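Long-range contact in cellulosomal scaffoldin (PDB 4WI0), which forms, in this C-terminal X-module–dockerin piece, the type II complex with a cohesin, while the whole scaffoldin probably also hydrolyses cellulose: residues 6-11 / 87-92. The protein carries 1 engineered substitution. Sequence-based numbering, arbitrary orientation.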
ATOM      1  N   GLY B   6      21.632   0.089  20.129  1.00 19.44           N
ATOM      2  CA  GLY B   6      20.172   0.097  20.058  1.00 18.74           C
ATOM      3  C   GLY B   6      19.593  -0.627  18.857  1.00 18.56           C
ATOM      4  O   GLY B   6      20.311  -1.312  18.123  1.00 19.13           O
ATOM      5  N   TYR B   7      18.287  -0.462  18.668  1.00 18.05           N
ATOM      6  CA  TYR B   7      17.545  -1.119  17.595  1.00 18.52           C
ATOM      7  C   TYR B   7      16.733  -0.121  16.771  1.00 17.66           C
ATOM      8  O   TYR B   7      16.058   0.736  17.328  1.00 17.42           O
ATOM      9  CB  TYR B   7      16.604  -2.170  18.190  1.00 19.21           C
ATOM     10  CG  TYR B   7      17.332  -3.375  18.709  1.00 20.37           C
ATOM     11  CD1 TYR B   7      17.867  -3.390  19.995  1.00 21.01           C
ATOM     12  CD2 TYR B   7      17.516  -4.499  17.907  1.00 21.27           C
ATOM     13  CE1 TYR B   7      18.548  -4.501  20.473  1.00 22.30           C
ATOM     14  CE2 TYR B   7      18.198  -5.609  18.379  1.00 22.50           C
ATOM     15  CZ  TYR B   7      18.709  -5.603  19.661  1.00 23.21           C
ATOM     16  OH  TYR B   7      19.391  -6.708  20.130  1.00 24.78           O
ATOM     17  N   ILE B   8      16.832  -0.237  15.448  1.00 17.98           N
ATOM     18  CA  ILE B   8      16.021   0.531  14.505  1.00 17.52           C
ATOM     19  C   ILE B   8      15.100  -0.465  13.782  1.00 18.45           C
ATOM     20  O   ILE B   8      15.559  -1.528  13.370  1.00 18.85           O
ATOM     21  CB  ILE B   8      16.893   1.248  13.431  1.00 17.22           C
ATOM     22  CG1 ILE B   8      18.087   2.011  14.041  1.00 17.15           C
ATOM     23  CG2 ILE B   8      16.039   2.161  12.562  1.00 16.53           C
ATOM     24  CD1 ILE B   8      17.742   3.233  14.862  1.00 16.64           C
ATOM     25  N   ASN B   9      13.816  -0.121  13.643  1.00 18.39           N
ATOM     26  CA  ASN B   9      12.844  -0.891  12.858  1.00 18.73           C
ATOM     27  C   ASN B   9      12.094   0.053  11.907  1.00 18.60           C
ATOM     28  O   ASN B   9      11.798   1.182  12.276  1.00 17.43           O
ATOM     29  CB  ASN B   9      11.777  -1.510  13.775  1.00 19.33           C
ATOM     30  CG  ASN B   9      12.163  -2.855  14.384  1.00 20.17           C
ATOM     31  OD1 ASN B   9      11.304  -3.494  14.986  1.00 21.77           O
ATOM     32  ND2 ASN B   9      13.420  -3.282  14.273  1.00 20.42           N
ATOM     33  N   PRO B  10      11.747  -0.416  10.695  1.00 19.06           N
ATOM     34  CA  PRO B  10      10.863   0.414   9.857  1.00 19.00           C
ATOM     35  C   PRO B  10       9.444   0.404  10.416  1.00 19.36           C
ATOM     36  O   PRO B  10       9.044  -0.596  11.034  1.00 20.00           O
ATOM     37  CB  PRO B  10      10.918  -0.285   8.497  1.00 18.98           C
ATOM     38  CG  PRO B  10      11.217  -1.705   8.823  1.00 19.69           C
ATOM     39  CD  PRO B  10      12.095  -1.690  10.040  1.00 19.44           C
ATOM     40  N   ASP B  11       8.693   1.493  10.226  1.00 18.29           N
ATOM     41  CA  ASP B  11       7.312   1.557  10.711  1.00 19.27           C
ATOM     42  C   ASP B  11       6.310   0.922   9.725  1.00 20.28           C
ATOM     43  O   ASP B  11       5.482   1.608   9.113  1.00 19.69           O
ATOM     44  CB  ASP B  11       6.909   3.005  11.052  1.00 19.47           C
ATOM     45  CG  ASP B  11       5.553   3.087  11.721  1.00 19.92           C
ATOM     46  OD1 ASP B  11       5.060   2.056  12.222  1.00 20.30           O
ATOM     47  OD2 ASP B  11       4.963   4.180  11.743  1.00 20.35           O
ATOM     48  N   ILE B  87      13.541   2.199  17.889  1.00 17.86           N
ATOM     49  CA  ILE B  87      13.312   3.483  17.222  1.00 18.09           C
ATOM     50  C   ILE B  87      12.705   3.169  15.850  1.00 17.74           C
ATOM     51  O   ILE B  87      13.250   2.369  15.083  1.00 17.36           O
ATOM     52  CB  ILE B  87      14.623   4.270  17.082  1.00 17.86           C
ATOM     53  CG1 ILE B  87      15.161   4.623  18.467  1.00 18.69           C
ATOM     54  CG2 ILE B  87      14.437   5.529  16.246  1.00 17.90           C
ATOM     55  CD1 ILE B  87      16.644   4.926  18.471  1.00 19.23           C
ATOM     56  N   LEU B  88      11.562   3.777  15.564  1.00 17.56           N
ATOM     57  CA  LEU B  88      10.897   3.574  14.293  1.00 17.71           C
ATOM     58  C   LEU B  88      11.353   4.603  13.264  1.00 17.74           C
ATOM     59  O   LEU B  88      11.597   5.756  13.605  1.00 17.49           O
ATOM     60  CB  LEU B  88       9.383   3.612  14.486  1.00 18.26           C
ATOM     61  CG  LEU B  88       8.841   2.478  15.367  1.00 19.44           C
ATOM     62  CD1 LEU B  88       7.325   2.481  15.360  1.00 20.51           C
ATOM     63  CD2 LEU B  88       9.361   1.120  14.934  1.00 20.27           C
ATOM     64  N   MET B  89      11.505   4.147  12.017  1.00 17.90           N
ATOM     65  CA  MET B  89      11.825   5.008  10.872  1.00 17.48           C
ATOM     66  C   MET B  89      10.701   4.933   9.826  1.00 17.89           C
ATOM     67  O   MET B  89      10.192   3.838   9.524  1.00 17.24           O
ATOM     68  CB  MET B  89      13.150   4.590  10.240  1.00 17.20           C
ATOM     69  CG  MET B  89      14.372   4.888  11.102  1.00 17.68           C
ATOM     70  SD  MET B  89      14.682   6.662  11.261  1.00 18.14           S
ATOM     71  CE  MET B  89      15.249   6.998   9.600  1.00 17.53           C
ATOM     72  N   TRP B  90      10.319   6.090   9.276  1.00 16.84           N
ATOM     73  CA  TRP B  90       9.172   6.157   8.345  1.00 17.02           C
ATOM     74  C   TRP B  90       9.604   6.100   6.882  1.00 16.72           C
ATOM     75  O   TRP B  90      10.278   7.015   6.376  1.00 16.93           O
ATOM     76  CB  TRP B  90       8.343   7.425   8.578  1.00 17.09           C
ATOM     77  CG  TRP B  90       7.891   7.622  10.004  1.00 17.25           C
ATOM     78  CD1 TRP B  90       7.840   6.679  10.991  1.00 17.40           C
ATOM     79  CD2 TRP B  90       7.404   8.836  10.582  1.00 17.56           C
ATOM     80  NE1 TRP B  90       7.359   7.237  12.148  1.00 18.18           N
ATOM     81  CE2 TRP B  90       7.084   8.560  11.925  1.00 17.56           C
ATOM     82  CE3 TRP B  90       7.210  10.135  10.093  1.00 17.48           C
ATOM     83  CZ2 TRP B  90       6.579   9.532  12.789  1.00 18.16           C
ATOM     84  CZ3 TRP B  90       6.708  11.101  10.951  1.00 17.97           C
ATOM     85  CH2 TRP B  90       6.399  10.795  12.282  1.00 18.30           C
ATOM     86  N   ALA B  91       9.228   5.019   6.202  1.00 16.38           N
ATOM     87  CA  ALA B  91       9.503   4.865   4.780  1.00 16.76           C
ATOM     88  C   ALA B  91       8.647   5.823   3.953  1.00 16.45           C
ATOM     89  O   ALA B  91       7.546   6.186   4.353  1.00 16.25           O
ATOM     90  CB  ALA B  91       9.220   3.437   4.341  1.00 16.76           C
ATOM     91  N   GLY B  92       9.156   6.213   2.795  1.00 17.21           N
ATOM     92  CA  GLY B  92       8.360   6.975   1.831  1.00 17.16           C
ATOM     93  C   GLY B  92       8.737   8.426   1.595  1.00 17.52           C
ATOM     94  O   GLY B  92       7.961   9.135   0.974  1.00 17.09           O
TER
HETATM   95  O   HOH W   1       6.747   3.564   7.602  1.00 19.89           O
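Ile-87 O accepts the backbone N-H of Asn-9 in an almost straight hydrogen bond (N to O 2.9 Å, 169° at the hydrogen), and the CA-H of Ile-8 makes a weaker contact with the same oxygen. One step further, Asn-9 O receives Met-89 N at 3.0 Å and also meets the CA-H of Leu-88. Met-89 O in turn accepts Asp-11 N, while Ile-87 N donates to Tyr-7 O, so the bonds run from one strand to the other and back as parallel pairing requires. Ile-8 and Met-89 lie on one face of the sheet, where Ile-8 CG2 meets Met-89 CG at 3.5 Å; the Met-89 chain then bends at chi2 and chi3 and its end turns away from strand 2-10. Ile-8 CD1 packs on Ile-87 CB on this same face. This is the parallel half of a three-stranded mixed sheet in the X-module, with strand 2-10 between strands 44-50 and 78-89, and strand 78-89 runs on through residues 90-92 toward the calcium-binding dockerin. On the other face, Leu-88 CD2 touches Asn-9 CB at 3.8 Å, and the Asn-9 amide folds back so that ND2 donates to Ile-8 O from above that carbonyl's plane. Asp-11 CG is anti to its backbone N (chi1 -173°), and the carboxylate lies beside the Trp-90 indole, their planes 46° apart. Asp-11 CB approaches Trp-90 CD1 obliquely at 3.8 Å, whereas OD2 is hydrogen-bonded to His-148, whose ring stacks on Trp-90. Beyond the strand pairing, a water donates to Asp-11 O at 2.8 Å and accepts the N-H of Ala-91.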